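Local coordinates for protein Pyrsv_gp04 (Pyrobaculum spherical virus, PDB 2VXZ) that is of unknown function but belongs to a viral helix-turn-helix-like family and probably acts as a transcriptional regulator, at residues R99-I104 / I118-R123. Residues are numbered along the deposited sequence; the frame is centred on the assembly and turned at random.
Sequences RLHDLI and IPIAHR
His101, on helix 97-106, reaches across to Ile120 and Arg123 and ties the helix to the irregular linker joining helices 108-115 and 125-139, within the PSV transcriptional regulator domain, a family of the helix-turn-helix clan. The imidazole is the hub of the contact, and both of its ring nitrogens are used. CG lies anti to the backbone N (chi1 -174°), set out from the helix toward the linker. NE2 donates to Ile120 O at 2.6 Å, a short, fairly straight bond that approaches nearly along the C=O axis and close to the ring plane. ND1 is then the acceptor, a pattern consistent with a neutral ring carrying its proton on NE2. It is gripped side-on by Arg123, whose NE donates at 3.0 Å and whose NH2 donates to the same atom over a longer and more bent path; two N-H donors from a cationic group at ND1 would probably favour that neutral form. ND1 lies in the guanidinium plane, which stands 84° from the imidazole, so the two groups do not stack; NE sits tilted 31° out of the ring plane, NH2 close to it.

One residue on, Asp102 takes the same Arg123 NH2 at 3.0 Å in a salt bridge that arrives on the anti side of OD1. NH2 is therefore shared between carboxylate and imidazole. A water links the pair again, accepting from Arg123 NH1 and donating weakly to Asp102 OD1.

Farther along, Ile104 makes a looser apolar contact with the linker. Its CG2 lies 4.3 Å from Ile120 CG1, and Phe114 of helix 108-115 touches both isoleucines, while Leu131 of helix 125-139 packs against His101 and Ile104. The same Ile120 CG1 also rests 3.9 Å from His101 CD2.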
ATOM      1  N   ARG A  99      -8.500 -12.739  -5.556  1.00 23.07           N
ATOM      2  CA  ARG A  99      -7.593 -13.891  -5.457  1.00 23.98           C
ATOM      3  C   ARG A  99      -6.245 -13.507  -4.844  1.00 22.47           C
ATOM      4  O   ARG A  99      -5.679 -14.248  -4.042  1.00 22.30           O
ATOM      5  CB  ARG A  99      -7.421 -14.554  -6.815  1.00 24.02           C
ATOM      6  CG  ARG A  99      -8.633 -15.393  -7.170  1.00 27.65           C
ATOM      7  CD  ARG A  99      -8.517 -16.001  -8.546  0.70 28.39           C
ATOM      8  NE  ARG A  99      -7.445 -16.994  -8.666  0.50 31.96           N
ATOM      9  CZ  ARG A  99      -7.616 -18.316  -8.721  0.50 33.66           C
ATOM     10  NH1 ARG A  99      -8.824 -18.870  -8.629  0.50 35.06           N
ATOM     11  NH2 ARG A  99      -6.555 -19.100  -8.863  1.00 36.09           N
ATOM     12  N   LEU A 100      -5.742 -12.344  -5.224  1.00 21.49           N
ATOM     13  CA  LEU A 100      -4.493 -11.854  -4.668  1.00 21.52           C
ATOM     14  C   LEU A 100      -4.669 -11.554  -3.192  1.00 20.86           C
ATOM     15  O   LEU A 100      -3.817 -11.901  -2.386  1.00 21.68           O
ATOM     16  CB  LEU A 100      -4.010 -10.621  -5.422  1.00 21.14           C
ATOM     17  CG  LEU A 100      -2.735  -9.978  -4.875  1.00 21.39           C
ATOM     18  CD1 LEU A 100      -1.569 -10.968  -4.897  1.00 21.21           C
ATOM     19  CD2 LEU A 100      -2.395  -8.695  -5.657  1.00 22.54           C
ATOM     20  N   HIS A 101      -5.774 -10.900  -2.829  1.00 20.46           N
ATOM     21  CA  HIS A 101      -6.036 -10.666  -1.411  1.00 20.49           C
ATOM     22  C   HIS A 101      -5.992 -11.980  -0.632  1.00 21.18           C
ATOM     23  O   HIS A 101      -5.352 -12.072   0.433  1.00 20.89           O
ATOM     24  CB  HIS A 101      -7.371  -9.968  -1.161  1.00 20.22           C
ATOM     25  CG  HIS A 101      -7.582  -9.597   0.276  1.00 20.56           C
ATOM     26  ND1 HIS A 101      -8.484 -10.240   1.095  1.00 22.95           N
ATOM     27  CD2 HIS A 101      -6.973  -8.666   1.047  1.00 23.33           C
ATOM     28  CE1 HIS A 101      -8.438  -9.709   2.302  1.00 21.16           C
ATOM     29  NE2 HIS A 101      -7.523  -8.756   2.303  1.00 22.14           N
ATOM     30  N   ASP A 102      -6.663 -12.999  -1.166  1.00 21.80           N
ATOM     31  CA  ASP A 102      -6.723 -14.279  -0.486  1.00 22.55           C
ATOM     32  C   ASP A 102      -5.332 -14.895  -0.358  1.00 22.64           C
ATOM     33  O   ASP A 102      -4.995 -15.431   0.704  1.00 23.28           O
ATOM     34  CB  ASP A 102      -7.645 -15.239  -1.214  1.00 23.09           C
ATOM     35  CG  ASP A 102      -8.319 -16.228  -0.276  1.00 24.84           C
ATOM     36  OD1 ASP A 102      -9.015 -15.800   0.671  1.00 27.73           O
ATOM     37  OD2 ASP A 102      -8.155 -17.433  -0.492  1.00 28.16           O
ATOM     38  N   LEU A 103      -4.513 -14.813  -1.410  1.00 22.38           N
ATOM     39  CA  LEU A 103      -3.153 -15.374  -1.320  1.00 22.38           C
ATOM     40  C   LEU A 103      -2.303 -14.613  -0.295  1.00 22.46           C
ATOM     41  O   LEU A 103      -1.491 -15.215   0.424  1.00 23.12           O
ATOM     42  CB  LEU A 103      -2.442 -15.391  -2.674  1.00 23.06           C
ATOM     43  CG  LEU A 103      -3.003 -16.369  -3.705  1.00 24.16           C
ATOM     44  CD1 LEU A 103      -2.383 -16.090  -5.047  1.00 27.18           C
ATOM     45  CD2 LEU A 103      -2.750 -17.828  -3.265  1.00 26.39           C
ATOM     46  N   ILE A 104      -2.483 -13.302  -0.229  1.00 21.64           N
ATOM     47  CA  ILE A 104      -1.733 -12.481   0.723  1.00 21.54           C
ATOM     48  C   ILE A 104      -2.091 -12.829   2.158  1.00 21.94           C
ATOM     49  O   ILE A 104      -1.215 -13.108   2.944  1.00 22.13           O
ATOM     50  CB  ILE A 104      -1.947 -10.991   0.474  1.00 20.89           C
ATOM     51  CG1 ILE A 104      -1.258 -10.564  -0.814  1.00 20.23           C
ATOM     52  CG2 ILE A 104      -1.438 -10.155   1.630  1.00 20.89           C
ATOM     53  CD1 ILE A 104      -1.711  -9.162  -1.298  1.00 21.50           C
ATOM     54  N   ILE A 118      -0.624  -1.062   4.714  1.00 23.40           N
ATOM     55  CA  ILE A 118      -2.029  -0.715   4.578  1.00 24.07           C
ATOM     56  C   ILE A 118      -2.836  -1.735   5.368  1.00 24.08           C
ATOM     57  O   ILE A 118      -2.414  -2.883   5.488  1.00 24.11           O
ATOM     58  CB  ILE A 118      -2.455  -0.733   3.089  1.00 24.66           C
ATOM     59  CG1 ILE A 118      -3.886  -0.211   2.914  1.00 24.82           C
ATOM     60  CG2 ILE A 118      -2.309  -2.147   2.506  1.00 25.43           C
ATOM     61  CD1 ILE A 118      -4.204   0.196   1.480  1.00 24.83           C
ATOM     62  N   PRO A 119      -3.953  -1.313   5.978  1.00 24.62           N
ATOM     63  CA  PRO A 119      -4.849  -2.320   6.552  1.00 25.55           C
ATOM     64  C   PRO A 119      -5.306  -3.330   5.494  1.00 25.92           C
ATOM     65  O   PRO A 119      -5.803  -2.930   4.434  1.00 27.27           O
ATOM     66  CB  PRO A 119      -6.018  -1.479   7.066  1.00 25.36           C
ATOM     67  CG  PRO A 119      -5.378  -0.161   7.409  1.00 25.73           C
ATOM     68  CD  PRO A 119      -4.439   0.051   6.255  1.00 25.12           C
ATOM     69  N   ILE A 120      -5.060  -4.615   5.754  1.00 25.97           N
ATOM     70  CA  ILE A 120      -5.281  -5.670   4.759  1.00 26.20           C
ATOM     71  C   ILE A 120      -6.155  -6.838   5.266  1.00 25.90           C
ATOM     72  O   ILE A 120      -6.573  -7.677   4.467  1.00 26.15           O
ATOM     73  CB  ILE A 120      -3.894  -6.214   4.261  1.00 26.84           C
ATOM     74  CG1 ILE A 120      -3.975  -6.887   2.883  1.00 29.54           C
ATOM     75  CG2 ILE A 120      -3.285  -7.151   5.287  1.00 28.08           C
ATOM     76  CD1 ILE A 120      -3.521  -6.028   1.741  1.00 30.66           C
ATOM     77  N   ALA A 121      -6.455  -6.883   6.566  1.00 25.94           N
ATOM     78  CA  ALA A 121      -7.082  -8.070   7.172  1.00 25.50           C
ATOM     79  C   ALA A 121      -8.393  -8.460   6.497  1.00 25.75           C
ATOM     80  O   ALA A 121      -8.665  -9.644   6.307  1.00 25.41           O
ATOM     81  CB  ALA A 121      -7.319  -7.852   8.668  1.00 25.35           C
ATOM     82  N   HIS A 122      -9.187  -7.449   6.149  1.00 25.17           N
ATOM     83  CA  HIS A 122     -10.539  -7.652   5.641  1.00 24.99           C
ATOM     84  C   HIS A 122     -10.617  -7.278   4.168  1.00 24.39           C
ATOM     85  O   HIS A 122      -9.943  -6.352   3.716  1.00 23.23           O
ATOM     86  CB  HIS A 122     -11.523  -6.820   6.473  1.00 25.48           C
ATOM     87  CG  HIS A 122     -11.541  -7.197   7.922  1.00 26.86           C
ATOM     88  ND1 HIS A 122     -11.962  -8.431   8.356  1.00 26.97           N
ATOM     89  CD2 HIS A 122     -11.161  -6.518   9.028  1.00 28.90           C
ATOM     90  CE1 HIS A 122     -11.856  -8.492   9.670  1.00 27.80           C
ATOM     91  NE2 HIS A 122     -11.370  -7.347  10.103  1.00 28.10           N
ATOM     92  N   ARG A 123     -11.416  -8.030   3.415  1.00 23.77           N
ATOM     93  CA  ARG A 123     -11.573  -7.781   1.981  1.00 23.85           C
ATOM     94  C   ARG A 123     -12.579  -6.658   1.772  1.00 23.02           C
ATOM     95  O   ARG A 123     -13.789  -6.871   1.676  1.00 24.02           O
ATOM     96  CB  ARG A 123     -12.014  -9.047   1.253  1.00 24.03           C
ATOM     97  CG  ARG A 123     -12.022  -8.911  -0.262  1.00 24.33           C
ATOM     98  CD  ARG A 123     -12.093 -10.282  -0.912  1.00 25.28           C
ATOM     99  NE  ARG A 123     -11.014 -11.093  -0.377  1.00 26.48           N
ATOM    100  CZ  ARG A 123     -10.962 -12.415  -0.387  1.00 27.82           C
ATOM    101  NH1 ARG A 123     -11.913 -13.120  -0.969  1.00 28.73           N
ATOM    102  NH2 ARG A 123      -9.944 -13.029   0.182  1.00 27.91           N
TER
HETATM  103  O   HOH W   1     -11.531 -16.086  -0.328  1.00 34.87           O